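Long-range contact in glyoxylate-induced Protein (Pseudomonas aeruginosa, PDB 1SQ4), which is a two-domain cupin of unproven function that may act as a ureidoglycine aminohydrolase: residues D186-P200 against G254-R268. Numbering follows the deposited sequence.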
loop_
_atom_site.group_PDB
_atom_site.type_symbol
_atom_site.label_atom_id
_atom_site.label_comp_id
_atom_site.label_asym_id
_atom_site.label_seq_id
_atom_site.Cartn_x
_atom_site.Cartn_y
_atom_site.Cartn_z
ATOM N N ASP A 186 -10.646 -42.005 14.099
ATOM C CA ASP A 186 -10.070 -42.987 13.186
ATOM C C ASP A 186 -8.713 -42.503 12.677
ATOM O O ASP A 186 -8.620 -41.785 11.683
ATOM C CB ASP A 186 -11.022 -43.236 12.016
ATOM C CG ASP A 186 -10.603 -44.416 11.169
ATOM O OD1 ASP A 186 -11.341 -44.757 10.221
ATOM O OD2 ASP A 186 -9.539 -45.010 11.446
HETATM N N MSE A 187 -7.666 -42.916 13.373
HETATM C CA MSE A 187 -6.318 -42.522 13.047
HETATM C C MSE A 187 -5.786 -43.093 11.744
HETATM O O MSE A 187 -4.668 -42.798 11.349
HETATM C CB MSE A 187 -5.393 -42.891 14.205
HETATM C CG MSE A 187 -4.589 -41.715 14.726
HETATM SE SE MSE A 187 -5.688 -40.177 15.226
HETATM C CE MSE A 187 -5.537 -40.377 17.147
ATOM N N ARG A 188 -6.584 -43.913 11.073
ATOM C CA ARG A 188 -6.163 -44.500 9.811
ATOM C C ARG A 188 -6.249 -43.456 8.704
ATOM O O ARG A 188 -5.497 -43.507 7.736
ATOM C CB ARG A 188 -7.042 -45.696 9.471
ATOM C CG ARG A 188 -6.867 -46.878 10.407
ATOM C CD ARG A 188 -7.728 -48.049 9.946
ATOM N NE ARG A 188 -9.146 -47.706 10.025
ATOM C CZ ARG A 188 -10.119 -48.353 9.395
ATOM N NH1 ARG A 188 -9.841 -49.396 8.620
ATOM N NH2 ARG A 188 -11.376 -47.949 9.543
ATOM N N HIS A 189 -7.172 -42.509 8.844
ATOM C CA HIS A 189 -7.313 -41.457 7.852
ATOM C C HIS A 189 -6.407 -40.303 8.165
ATOM O O HIS A 189 -6.342 -39.840 9.307
ATOM C CB HIS A 189 -8.731 -40.925 7.795
ATOM C CG HIS A 189 -9.624 -41.713 6.908
ATOM N ND1 HIS A 189 -10.418 -42.735 7.373
ATOM C CD2 HIS A 189 -9.810 -41.673 5.568
ATOM C CE1 HIS A 189 -11.053 -43.292 6.361
ATOM N NE2 HIS A 189 -10.698 -42.665 5.251
ATOM N N ASP A 190 -5.719 -39.825 7.137
ATOM C CA ASP A 190 -4.812 -38.705 7.309
ATOM C C ASP A 190 -5.354 -37.460 6.618
ATOM O O ASP A 190 -4.650 -36.470 6.437
ATOM C CB ASP A 190 -3.411 -39.077 6.798
ATOM C CG ASP A 190 -3.336 -39.222 5.288
ATOM O OD1 ASP A 190 -4.375 -39.442 4.633
ATOM O OD2 ASP A 190 -2.211 -39.131 4.753
HETATM N N MSE A 191 -6.625 -37.512 6.251
HETATM C CA MSE A 191 -7.254 -36.380 5.594
HETATM C C MSE A 191 -8.762 -36.456 5.741
HETATM O O MSE A 191 -9.346 -37.541 5.770
HETATM C CB MSE A 191 -6.925 -36.356 4.104
HETATM C CG MSE A 191 -7.684 -37.393 3.301
HETATM SE SE MSE A 191 -7.681 -36.953 1.425
HETATM C CE MSE A 191 -8.446 -38.590 0.704
ATOM N N HIS A 192 -9.389 -35.295 5.826
ATOM C CA HIS A 192 -10.826 -35.237 5.937
ATOM C C HIS A 192 -11.336 -34.344 4.817
ATOM O O HIS A 192 -10.714 -33.339 4.469
ATOM C CB HIS A 192 -11.246 -34.643 7.286
ATOM C CG HIS A 192 -10.955 -35.521 8.469
ATOM N ND1 HIS A 192 -10.850 -35.011 9.749
ATOM C CD2 HIS A 192 -10.804 -36.858 8.585
ATOM C CE1 HIS A 192 -10.652 -36.003 10.597
ATOM N NE2 HIS A 192 -10.620 -37.136 9.922
ATOM N N VAL A 193 -12.459 -34.738 4.236
ATOM C CA VAL A 193 -13.113 -33.969 3.190
ATOM C C VAL A 193 -14.554 -33.915 3.683
ATOM O O VAL A 193 -15.302 -34.884 3.541
ATOM C CB VAL A 193 -13.056 -34.696 1.818
ATOM C CG1 VAL A 193 -13.675 -33.830 0.741
ATOM C CG2 VAL A 193 -11.624 -35.018 1.448
ATOM N N ASN A 194 -14.932 -32.800 4.302
ATOM C CA ASN A 194 -16.296 -32.638 4.824
ATOM C C ASN A 194 -17.001 -31.503 4.100
ATOM O O ASN A 194 -16.470 -30.939 3.150
ATOM C CB ASN A 194 -16.284 -32.302 6.318
ATOM C CG ASN A 194 -15.290 -33.136 7.105
ATOM O OD1 ASN A 194 -15.331 -34.373 7.079
ATOM N ND2 ASN A 194 -14.398 -32.460 7.827
ATOM N N ILE A 195 -18.208 -31.188 4.554
ATOM C CA ILE A 195 -18.982 -30.096 3.996
ATOM C C ILE A 195 -19.444 -29.246 5.165
ATOM O O ILE A 195 -20.095 -29.744 6.083
ATOM C CB ILE A 195 -20.212 -30.581 3.238
ATOM C CG1 ILE A 195 -19.801 -31.597 2.184
ATOM C CG2 ILE A 195 -20.912 -29.381 2.568
ATOM C CD1 ILE A 195 -20.963 -32.130 1.376
ATOM N N VAL A 196 -19.081 -27.968 5.144
ATOM C CA VAL A 196 -19.462 -27.060 6.210
ATOM C C VAL A 196 -20.802 -26.430 5.825
ATOM O O VAL A 196 -20.950 -25.901 4.730
ATOM C CB VAL A 196 -18.396 -25.980 6.388
ATOM C CG1 VAL A 196 -18.728 -25.103 7.583
ATOM C CG2 VAL A 196 -17.044 -26.637 6.551
ATOM N N ASN A 197 -21.773 -26.506 6.729
ATOM C CA ASN A 197 -23.097 -25.964 6.484
ATOM C C ASN A 197 -23.428 -24.740 7.328
ATOM O O ASN A 197 -23.348 -24.781 8.559
ATOM C CB ASN A 197 -24.151 -27.020 6.767
ATOM C CG ASN A 197 -23.754 -28.374 6.282
ATOM O OD1 ASN A 197 -23.479 -28.571 5.100
ATOM N ND2 ASN A 197 -23.715 -29.328 7.195
ATOM N N PHE A 198 -23.817 -23.664 6.649
ATOM C CA PHE A 198 -24.199 -22.417 7.301
ATOM C C PHE A 198 -25.657 -22.086 6.988
ATOM O O PHE A 198 -26.034 -21.911 5.825
ATOM C CB PHE A 198 -23.338 -21.246 6.822
ATOM C CG PHE A 198 -21.935 -21.254 7.351
ATOM C CD1 PHE A 198 -20.918 -21.911 6.664
ATOM C CD2 PHE A 198 -21.626 -20.594 8.532
ATOM C CE1 PHE A 198 -19.607 -21.899 7.143
ATOM C CE2 PHE A 198 -20.322 -20.574 9.024
ATOM C CZ PHE A 198 -19.313 -21.230 8.327
ATOM N N GLU A 199 -26.472 -22.001 8.033
ATOM C CA GLU A 199 -27.877 -21.651 7.884
ATOM C C GLU A 199 -27.927 -20.154 7.617
ATOM O O GLU A 199 -27.013 -19.424 7.989
ATOM C CB GLU A 199 -28.647 -21.971 9.164
ATOM C CG GLU A 199 -28.965 -23.434 9.338
ATOM C CD GLU A 199 -29.960 -23.925 8.301
ATOM O OE1 GLU A 199 -31.108 -23.427 8.299
ATOM O OE2 GLU A 199 -29.597 -24.800 7.487
ATOM N N PRO A 200 -29.003 -19.674 6.976
ATOM C CA PRO A 200 -29.155 -18.249 6.664
ATOM C C PRO A 200 -29.230 -17.384 7.912
ATOM O O PRO A 200 -29.569 -16.204 7.844
ATOM C CB PRO A 200 -30.445 -18.215 5.851
ATOM C CG PRO A 200 -31.231 -19.341 6.433
ATOM C CD PRO A 200 -30.199 -20.430 6.567
ATOM N N GLY A 254 -27.779 -15.167 2.916
ATOM C CA GLY A 254 -28.590 -15.595 1.788
ATOM C C GLY A 254 -29.928 -16.204 2.165
ATOM O O GLY A 254 -30.096 -16.665 3.295
ATOM N N PRO A 255 -30.905 -16.222 1.244
ATOM C CA PRO A 255 -32.210 -16.799 1.564
ATOM C C PRO A 255 -32.129 -18.307 1.818
ATOM O O PRO A 255 -32.849 -18.842 2.661
ATOM C CB PRO A 255 -33.055 -16.443 0.342
ATOM C CG PRO A 255 -32.052 -16.465 -0.765
ATOM C CD PRO A 255 -30.851 -15.774 -0.155
ATOM N N GLY A 256 -31.233 -18.985 1.105
ATOM C CA GLY A 256 -31.088 -20.425 1.271
ATOM C C GLY A 256 -29.925 -20.870 2.145
ATOM O O GLY A 256 -29.406 -20.102 2.959
ATOM N N ARG A 257 -29.513 -22.123 1.994
ATOM C CA ARG A 257 -28.404 -22.629 2.788
ATOM C C ARG A 257 -27.085 -22.302 2.085
ATOM O O ARG A 257 -27.021 -22.288 0.861
ATOM C CB ARG A 257 -28.553 -24.140 2.999
ATOM C CG ARG A 257 -27.797 -24.658 4.211
ATOM C CD ARG A 257 -28.329 -25.998 4.713
ATOM N NE ARG A 257 -28.287 -27.012 3.669
ATOM C CZ ARG A 257 -27.930 -28.279 3.857
ATOM N NH1 ARG A 257 -27.576 -28.711 5.061
ATOM N NH2 ARG A 257 -27.909 -29.113 2.826
ATOM N N PHE A 258 -26.045 -22.014 2.859
ATOM C CA PHE A 258 -24.730 -21.688 2.299
ATOM C C PHE A 258 -23.770 -22.772 2.743
ATOM O O PHE A 258 -23.577 -22.963 3.939
ATOM C CB PHE A 258 -24.237 -20.340 2.830
ATOM C CG PHE A 258 -22.803 -20.052 2.499
ATOM C CD1 PHE A 258 -22.405 -19.849 1.182
ATOM C CD2 PHE A 258 -21.843 -19.992 3.504
ATOM C CE1 PHE A 258 -21.067 -19.592 0.868
ATOM C CE2 PHE A 258 -20.504 -19.735 3.200
ATOM C CZ PHE A 258 -20.117 -19.533 1.877
ATOM N N ARG A 259 -23.154 -23.480 1.810
ATOM C CA ARG A 259 -22.262 -24.541 2.241
ATOM C C ARG A 259 -21.101 -24.815 1.303
ATOM O O ARG A 259 -21.186 -24.565 0.107
ATOM C CB ARG A 259 -23.080 -25.820 2.506
ATOM C CG ARG A 259 -24.066 -26.229 1.403
ATOM C CD ARG A 259 -25.189 -27.154 1.913
ATOM N NE ARG A 259 -24.700 -28.349 2.602
ATOM C CZ ARG A 259 -24.880 -29.595 2.173
ATOM N NH1 ARG A 259 -25.540 -29.823 1.049
ATOM N NH2 ARG A 259 -24.392 -30.616 2.863
ATOM N N TYR A 260 -19.995 -25.303 1.847
ATOM C CA TYR A 260 -18.864 -25.574 1.001
ATOM C C TYR A 260 -18.111 -26.818 1.347
ATOM O O TYR A 260 -18.051 -27.233 2.500
ATOM C CB TYR A 260 -17.902 -24.394 0.993
ATOM C CG TYR A 260 -17.473 -23.914 2.356
ATOM C CD1 TYR A 260 -17.935 -22.693 2.858
ATOM C CD2 TYR A 260 -16.560 -24.642 3.128
ATOM C CE1 TYR A 260 -17.498 -22.205 4.083
ATOM C CE2 TYR A 260 -16.115 -24.156 4.361
ATOM C CZ TYR A 260 -16.588 -22.939 4.826
ATOM O OH TYR A 260 -16.142 -22.426 6.021
ATOM N N LEU A 261 -17.543 -27.418 0.315
ATOM C CA LEU A 261 -16.749 -28.622 0.453
ATOM C C LEU A 261 -15.398 -28.185 1.007
ATOM O O LEU A 261 -14.828 -27.193 0.557
ATOM C CB LEU A 261 -16.581 -29.255 -0.924
ATOM C CG LEU A 261 -15.666 -30.459 -1.045
ATOM C CD1 LEU A 261 -16.340 -31.686 -0.455
ATOM C CD2 LEU A 261 -15.344 -30.678 -2.510
ATOM N N LEU A 262 -14.886 -28.921 1.984
ATOM C CA LEU A 262 -13.608 -28.591 2.602
ATOM C C LEU A 262 -12.718 -29.813 2.748
ATOM O O LEU A 262 -13.177 -30.889 3.140
ATOM C CB LEU A 262 -13.857 -27.976 3.985
ATOM C CG LEU A 262 -12.660 -27.634 4.886
ATOM C CD1 LEU A 262 -13.128 -26.691 5.975
ATOM C CD2 LEU A 262 -12.047 -28.886 5.493
ATOM N N TYR A 263 -11.439 -29.639 2.444
ATOM C CA TYR A 263 -10.473 -30.725 2.571
ATOM C C TYR A 263 -9.230 -30.250 3.303
ATOM O O TYR A 263 -8.753 -29.143 3.068
ATOM C CB TYR A 263 -10.106 -31.297 1.192
ATOM C CG TYR A 263 -9.702 -30.290 0.131
ATOM C CD1 TYR A 263 -8.370 -29.926 -0.054
ATOM C CD2 TYR A 263 -10.654 -29.742 -0.727
ATOM C CE1 TYR A 263 -7.996 -29.045 -1.079
ATOM C CE2 TYR A 263 -10.297 -28.861 -1.751
ATOM C CZ TYR A 263 -8.971 -28.517 -1.926
ATOM O OH TYR A 263 -8.631 -27.657 -2.957
ATOM N N LYS A 264 -8.731 -31.096 4.203
ATOM C CA LYS A 264 -7.541 -30.814 5.012
ATOM C C LYS A 264 -6.844 -32.112 5.416
ATOM O O LYS A 264 -7.456 -33.182 5.415
ATOM C CB LYS A 264 -7.935 -30.059 6.284
ATOM C CG LYS A 264 -9.154 -30.671 6.962
ATOM C CD LYS A 264 -9.442 -30.087 8.324
ATOM C CE LYS A 264 -10.665 -30.761 8.907
ATOM N NZ LYS A 264 -10.870 -30.402 10.333
ATOM N N ASP A 265 -5.565 -31.997 5.764
ATOM C CA ASP A 265 -4.759 -33.137 6.190
ATOM C C ASP A 265 -4.674 -33.104 7.713
ATOM O O ASP A 265 -4.473 -32.042 8.303
ATOM C CB ASP A 265 -3.361 -33.074 5.566
ATOM C CG ASP A 265 -2.653 -31.759 5.830
ATOM O OD1 ASP A 265 -3.129 -30.706 5.343
ATOM O OD2 ASP A 265 -1.610 -31.772 6.527
ATOM N N VAL A 266 -4.825 -34.273 8.339
ATOM C CA VAL A 266 -4.826 -34.380 9.792
ATOM C C VAL A 266 -4.293 -35.696 10.354
ATOM O O VAL A 266 -3.855 -36.575 9.620
ATOM C CB VAL A 266 -6.253 -34.215 10.321
ATOM C CG1 VAL A 266 -6.749 -32.792 10.073
ATOM C CG2 VAL A 266 -7.165 -35.216 9.625
ATOM N N ASN A 267 -4.353 -35.813 11.677
ATOM C CA ASN A 267 -3.916 -37.001 12.404
ATOM C C ASN A 267 -2.510 -37.457 12.089
ATOM O O ASN A 267 -2.215 -38.650 12.142
ATOM C CB ASN A 267 -4.881 -38.152 12.160
ATOM C CG ASN A 267 -6.297 -37.780 12.461
ATOM O OD1 ASN A 267 -6.553 -36.884 13.249
ATOM N ND2 ASN A 267 -7.234 -38.469 11.835
ATOM N N ARG A 268 -1.632 -36.518 11.764
ATOM C CA ARG A 268 -0.259 -36.891 11.459
ATOM C C ARG A 268 0.719 -35.835 11.970
ATOM O O ARG A 268 0.313 -34.727 12.303
ATOM C CB ARG A 268 -0.119 -37.084 9.956
ATOM C CG ARG A 268 0.743 -38.262 9.585
ATOM C CD ARG A 268 -0.058 -39.483 9.070
ATOM N NE ARG A 268 -1.140 -39.887 9.954
ATOM C CZ ARG A 268 -1.939 -40.932 9.746
ATOM N NH1 ARG A 268 -2.906 -41.198 10.615
ATOM N NH2 ARG A 268 -1.777 -41.717 8.690
HETATM O O HOH W 1 -12.030 -32.577 11.449
#
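Strands 191-198 and 258-265 pair antiparallel in unbroken register from Met-191 opposite Asp-265 to Phe-198 opposite Phe-258, with axes 4.6 Å apart at closest approach. His-192, Asn-194, Val-196 and Phe-198 share one sheet face with Phe-258, Tyr-260, Leu-262 and Lys-264. There the Tyr-260 ring, set between its backbone N and carbonyl carbon (chi1 52°), lies alongside Val-196, whose CB sits over the ring face, 4.0 Å from the centroid. The Phe-198 ring meets those of Phe-258 and Tyr-260 obliquely, with planes at 43° and 40°, forming an aromatic cluster; the Tyr-260 hydroxyl hydrogen-bonds that of Tyr-225. The strands are neighbours in the sheet of the second cupin barrel, flanked by strands 176-179 and 212-220. The other face, carrying Val-193, Ile-195 and Leu-261, packs through the first two against strand 90-98 of the first cupin domain. On this face Arg-259 grips Asn-197 OD1 side-on, with NE at 2.8 Å and NH2 at 3.2 Å, while NH2 also salt-bridges Glu-161. Toward the other end, Val-266 CG2 sits over the centre of the His-192 ring, and a water links His-192 ND1 to Lys-264 NZ. Beyond the strands, Asn-267 ND2 donates to His-189 O at 3.0 Å, and the Arg-268 guanidinium lays one face over Asp-190 CB.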